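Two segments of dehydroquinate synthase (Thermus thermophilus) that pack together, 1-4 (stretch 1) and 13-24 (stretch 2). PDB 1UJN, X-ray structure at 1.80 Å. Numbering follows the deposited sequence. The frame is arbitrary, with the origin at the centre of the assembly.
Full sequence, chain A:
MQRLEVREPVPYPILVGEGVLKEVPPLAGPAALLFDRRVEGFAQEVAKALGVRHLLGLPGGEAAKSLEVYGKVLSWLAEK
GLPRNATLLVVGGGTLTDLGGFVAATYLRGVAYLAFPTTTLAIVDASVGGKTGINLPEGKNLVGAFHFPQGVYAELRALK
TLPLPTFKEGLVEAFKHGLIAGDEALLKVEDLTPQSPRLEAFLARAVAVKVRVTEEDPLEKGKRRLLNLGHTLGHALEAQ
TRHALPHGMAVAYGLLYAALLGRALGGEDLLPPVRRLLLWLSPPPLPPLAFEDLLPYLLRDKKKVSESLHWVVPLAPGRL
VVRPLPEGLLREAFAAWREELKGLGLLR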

ATOM      1  N   MET A   1       8.376  -0.506 -33.456  1.00 35.87           N
ATOM      2  CA  MET A   1       7.792  -0.947 -32.156  1.00 34.75           C
ATOM      3  C   MET A   1       8.792  -1.821 -31.414  1.00 34.55           C
ATOM      4  O   MET A   1       9.270  -2.820 -31.942  1.00 36.28           O
ATOM      5  CB  MET A   1       6.503  -1.737 -32.393  1.00 35.45           C
ATOM      6  CG  MET A   1       5.732  -2.078 -31.119  1.00 36.01           C
ATOM      7  SD  MET A   1       5.351  -0.597 -30.140  1.00 34.58           S
ATOM      8  CE  MET A   1       4.148   0.208 -31.202  1.00 32.82           C
ATOM      9  N   GLN A   2       9.109  -1.431 -30.185  1.00 32.04           N
ATOM     10  CA  GLN A   2      10.053  -2.174 -29.362  1.00 30.49           C
ATOM     11  C   GLN A   2       9.302  -2.799 -28.196  1.00 29.18           C
ATOM     12  O   GLN A   2       8.522  -2.124 -27.536  1.00 26.51           O
ATOM     13  CB  GLN A   2      11.122  -1.228 -28.816  1.00 32.81           C
ATOM     14  CG  GLN A   2      11.898  -0.493 -29.887  1.00 35.20           C
ATOM     15  CD  GLN A   2      12.717  -1.434 -30.732  1.00 37.68           C
ATOM     16  OE1 GLN A   2      13.562  -2.168 -30.217  1.00 39.89           O
ATOM     17  NE2 GLN A   2      12.473  -1.424 -32.038  1.00 38.77           N
ATOM     18  N   ARG A   3       9.533  -4.083 -27.944  1.00 27.58           N
ATOM     19  CA  ARG A   3       8.871  -4.742 -26.831  1.00 28.21           C
ATOM     20  C   ARG A   3       9.908  -5.267 -25.851  1.00 29.50           C
ATOM     21  O   ARG A   3      10.749  -6.100 -26.202  1.00 29.17           O
ATOM     22  CB  ARG A   3       7.989  -5.895 -27.316  1.00 29.15           C
ATOM     23  CG  ARG A   3       7.127  -6.505 -26.211  1.00 27.43           C
ATOM     24  CD  ARG A   3       6.381  -7.754 -26.691  1.00 29.82           C
ATOM     25  NE  ARG A   3       5.611  -8.376 -25.614  1.00 30.99           N
ATOM     26  CZ  ARG A   3       4.342  -8.096 -25.331  1.00 27.16           C
ATOM     27  NH1 ARG A   3       3.674  -7.201 -26.050  1.00 30.46           N
ATOM     28  NH2 ARG A   3       3.741  -8.711 -24.323  1.00 28.30           N
ATOM     29  N   LEU A   4       9.858  -4.758 -24.626  1.00 26.93           N
ATOM     30  CA  LEU A   4      10.773  -5.189 -23.582  1.00 26.36           C
ATOM     31  C   LEU A   4       9.941  -5.928 -22.548  1.00 25.84           C
ATOM     32  O   LEU A   4       8.714  -5.799 -22.520  1.00 24.55           O
ATOM     33  CB  LEU A   4      11.461  -3.990 -22.923  1.00 26.99           C
ATOM     34  CG  LEU A   4      12.434  -3.145 -23.748  1.00 30.87           C
ATOM     35  CD1 LEU A   4      11.691  -2.411 -24.850  1.00 32.05           C
ATOM     36  CD2 LEU A   4      13.129  -2.152 -22.826  1.00 30.20           C
ATOM     37  N   PRO A  13       5.056  -6.299 -19.753  1.00 19.18           N
ATOM     38  CA  PRO A  13       5.710  -5.781 -20.956  1.00 19.37           C
ATOM     39  C   PRO A  13       5.800  -4.258 -20.968  1.00 19.31           C
ATOM     40  O   PRO A  13       4.975  -3.572 -20.363  1.00 17.76           O
ATOM     41  CB  PRO A  13       4.800  -6.279 -22.063  1.00 18.30           C
ATOM     42  CG  PRO A  13       3.441  -6.063 -21.435  1.00 20.06           C
ATOM     43  CD  PRO A  13       3.635  -6.600 -20.023  1.00 19.33           C
ATOM     44  N   ILE A  14       6.807  -3.749 -21.669  1.00 18.86           N
ATOM     45  CA  ILE A  14       7.000  -2.313 -21.835  1.00 17.60           C
ATOM     46  C   ILE A  14       7.124  -2.129 -23.342  1.00 19.28           C
ATOM     47  O   ILE A  14       8.057  -2.648 -23.960  1.00 19.51           O
ATOM     48  CB  ILE A  14       8.304  -1.806 -21.171  1.00 19.54           C
ATOM     49  CG1 ILE A  14       8.213  -1.934 -19.648  1.00 19.78           C
ATOM     50  CG2 ILE A  14       8.552  -0.354 -21.578  1.00 20.23           C
ATOM     51  CD1 ILE A  14       9.523  -1.634 -18.926  1.00 20.55           C
ATOM     52  N   LEU A  15       6.174  -1.414 -23.932  1.00 16.87           N
ATOM     53  CA  LEU A  15       6.186  -1.170 -25.375  1.00 19.11           C
ATOM     54  C   LEU A  15       6.597   0.264 -25.642  1.00 19.97           C
ATOM     55  O   LEU A  15       6.119   1.184 -24.983  1.00 19.35           O
ATOM     56  CB  LEU A  15       4.794  -1.396 -25.977  1.00 19.40           C
ATOM     57  CG  LEU A  15       4.286  -2.828 -26.175  1.00 20.71           C
ATOM     58  CD1 LEU A  15       5.091  -3.513 -27.278  1.00 22.34           C
ATOM     59  CD2 LEU A  15       4.396  -3.592 -24.863  1.00 19.12           C
ATOM     60  N   VAL A  16       7.480   0.456 -26.619  1.00 20.00           N
ATOM     61  CA  VAL A  16       7.931   1.796 -26.980  1.00 22.58           C
ATOM     62  C   VAL A  16       7.909   1.901 -28.505  1.00 22.80           C
ATOM     63  O   VAL A  16       8.596   1.149 -29.187  1.00 24.41           O
ATOM     64  CB  VAL A  16       9.370   2.060 -26.481  1.00 24.54           C
ATOM     65  CG1 VAL A  16       9.770   3.499 -26.792  1.00 24.37           C
ATOM     66  CG2 VAL A  16       9.463   1.789 -24.980  1.00 22.96           C
ATOM     67  N   GLY A  17       7.105   2.818 -29.031  1.00 24.00           N
ATOM     68  CA  GLY A  17       7.031   2.978 -30.474  1.00 25.51           C
ATOM     69  C   GLY A  17       5.797   3.739 -30.907  1.00 26.32           C
ATOM     70  O   GLY A  17       5.151   4.399 -30.095  1.00 25.93           O
ATOM     71  N   GLU A  18       5.471   3.667 -32.194  1.00 27.97           N
ATOM     72  CA  GLU A  18       4.294   4.355 -32.705  1.00 29.76           C
ATOM     73  C   GLU A  18       3.196   3.339 -32.960  1.00 28.73           C
ATOM     74  O   GLU A  18       3.369   2.404 -33.742  1.00 28.94           O
ATOM     75  CB  GLU A  18       4.634   5.116 -33.988  1.00 33.19           C
ATOM     76  CG  GLU A  18       5.562   6.300 -33.751  1.00 38.47           C
ATOM     77  CD  GLU A  18       5.872   7.075 -35.017  1.00 42.84           C
ATOM     78  OE1 GLU A  18       4.924   7.404 -35.764  1.00 43.29           O
ATOM     79  OE2 GLU A  18       7.064   7.364 -35.257  1.00 44.94           O
ATOM     80  N   GLY A  19       2.072   3.525 -32.281  1.00 28.58           N
ATOM     81  CA  GLY A  19       0.954   2.616 -32.425  1.00 28.66           C
ATOM     82  C   GLY A  19       0.945   1.605 -31.296  1.00 27.20           C
ATOM     83  O   GLY A  19       0.563   0.455 -31.492  1.00 28.04           O
ATOM     84  N   VAL A  20       1.371   2.022 -30.110  1.00 27.73           N
ATOM     85  CA  VAL A  20       1.394   1.112 -28.967  1.00 27.33           C
ATOM     86  C   VAL A  20       0.001   0.655 -28.509  1.00 26.21           C
ATOM     87  O   VAL A  20      -0.139  -0.428 -27.942  1.00 25.52           O
ATOM     88  CB  VAL A  20       2.142   1.736 -27.760  1.00 28.35           C
ATOM     89  CG1 VAL A  20       3.583   2.036 -28.153  1.00 29.74           C
ATOM     90  CG2 VAL A  20       1.436   3.003 -27.287  1.00 30.65           C
ATOM     91  N   LEU A  21      -1.026   1.462 -28.753  1.00 26.37           N
ATOM     92  CA  LEU A  21      -2.381   1.084 -28.340  1.00 27.81           C
ATOM     93  C   LEU A  21      -2.854  -0.244 -28.918  1.00 28.46           C
ATOM     94  O   LEU A  21      -3.611  -0.972 -28.273  1.00 27.97           O
ATOM     95  CB  LEU A  21      -3.385   2.180 -28.707  1.00 28.55           C
ATOM     96  CG  LEU A  21      -3.475   3.363 -27.744  1.00 30.68           C
ATOM     97  CD1 LEU A  21      -4.465   4.379 -28.284  1.00 28.37           C
ATOM     98  CD2 LEU A  21      -3.918   2.881 -26.364  1.00 31.98           C
ATOM     99  N   LYS A  22      -2.408  -0.565 -30.129  1.00 28.73           N
ATOM    100  CA  LYS A  22      -2.794  -1.815 -30.777  1.00 29.91           C
ATOM    101  C   LYS A  22      -2.226  -3.014 -30.014  1.00 29.65           C
ATOM    102  O   LYS A  22      -2.719  -4.135 -30.144  1.00 30.63           O
ATOM    103  CB  LYS A  22      -2.270  -1.851 -32.215  1.00 32.68           C
ATOM    104  CG  LYS A  22      -0.832  -2.341 -32.310  1.00 38.19           C
ATOM    105  CD  LYS A  22      -0.304  -2.308 -33.733  1.00 42.88           C
ATOM    106  CE  LYS A  22       1.212  -2.402 -33.747  1.00 43.27           C
ATOM    107  NZ  LYS A  22       1.850  -1.272 -33.015  1.00 45.34           N
ATOM    108  N   GLU A  23      -1.184  -2.774 -29.225  1.00 27.13           N
ATOM    109  CA  GLU A  23      -0.533  -3.836 -28.463  1.00 25.95           C
ATOM    110  C   GLU A  23      -1.107  -4.063 -27.066  1.00 23.54           C
ATOM    111  O   GLU A  23      -0.691  -4.984 -26.365  1.00 21.48           O
ATOM    112  CB  GLU A  23       0.963  -3.539 -28.342  1.00 29.73           C
ATOM    113  CG  GLU A  23       1.688  -3.546 -29.677  1.00 37.72           C
ATOM    114  CD  GLU A  23       1.559  -4.879 -30.384  1.00 40.91           C
ATOM    115  OE1 GLU A  23       2.030  -5.894 -29.829  1.00 42.69           O
ATOM    116  OE2 GLU A  23       0.978  -4.915 -31.489  1.00 46.21           O
ATOM    117  N   VAL A  24      -2.056  -3.235 -26.657  1.00 22.81           N
ATOM    118  CA  VAL A  24      -2.639  -3.386 -25.326  1.00 22.06           C
ATOM    119  C   VAL A  24      -3.670  -4.504 -25.309  1.00 22.32           C
ATOM    120  O   VAL A  24      -4.556  -4.544 -26.156  1.00 22.87           O
ATOM    121  CB  VAL A  24      -3.332  -2.086 -24.858  1.00 19.70           C
ATOM    122  CG1 VAL A  24      -3.893  -2.270 -23.450  1.00 21.31           C
ATOM    123  CG2 VAL A  24      -2.341  -0.918 -24.894  1.00 18.85           C
TER
HETATM  124  O   HOH W   1       7.362   1.874 -33.746  1.00 34.77           O
HETATM  125  O   HOH W   2       0.986  -6.040 -24.507  1.00 28.15           O

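The apolar centre of this contact is divided between the two faces of a small antiparallel ladder. On one face Leu 4 lies beside Ile 14, CB to CB 4.2 Å, and Gln 2 beside Val 16, CB to CB 4.4 Å. Ile 14 and Val 16 are buried and beta-branched, a shape well suited to extended backbone. Gln 2 lends its aliphatic base to this row, then turns through two m rotamers so that its end leads away from stretch 2, and its NE2 is hydrogen-bonded elsewhere in the structure.

The other face is organised around Leu 15. Leu 15 CD1 lies 4.1 Å from Met 1 SD and 3.8 Å from Arg 3 CB, so one buried leucine serves two neighbours on the opposing stretch. Met 1 leaves its backbone sideways, but its t, p, p rotamers bring the end of the side chain nearer to stretch 2, and it loses 129 Å² to the contact, the largest share of any residue. Met 1 CE reaches Val 20 CG1 at 3.6 Å and Glu 18 O at 3.4 Å, filling the space inside the turn that follows the strand. A long, flexible, unbranched side chain is apt for such an irregular pocket.

Gln 2 and Val 16 exchange two hydrogen bonds, Gln 2 N to Val 16 O at 2.8 Å and Val 16 N to Gln 2 O at 2.9 Å; Leu 4 N to Ile 14 O and Ile 14 N to Leu 4 O repeat the pattern, both at 2.9 Å. Arg 3 and Leu 15 form the non-hydrogen-bonded pair between them, and there Leu 15 CA makes a CA-H...O contact with Gln 2 O at 3.3 Å. At the end of the ladder Gly 17 permits close approach: Gly 17 CA is 4.3 Å from Met 1 CA, and a CB would clash with that atom. Its backbone angles independently call for glycine.

Farther out, Arg 3 extends in an all-t chain through chi3, laying one guanidinium face over Pro 13, with Arg 3 NH2 3.5 Å from Pro 13 CB. Its charge lies near that of Glu 23 but beyond salt-bridge range, Arg 3 NH1 to Glu 23 OE1 being 4.3 Å; a water accepts a weak bond from Arg 3 NH1 (3.3 Å) and donates to Glu 23 O (2.7 Å). Another water joins the start of the chain to the turn, accepting from Met 1 N at 2.6 Å and Glu 18 N at 3.0 Å.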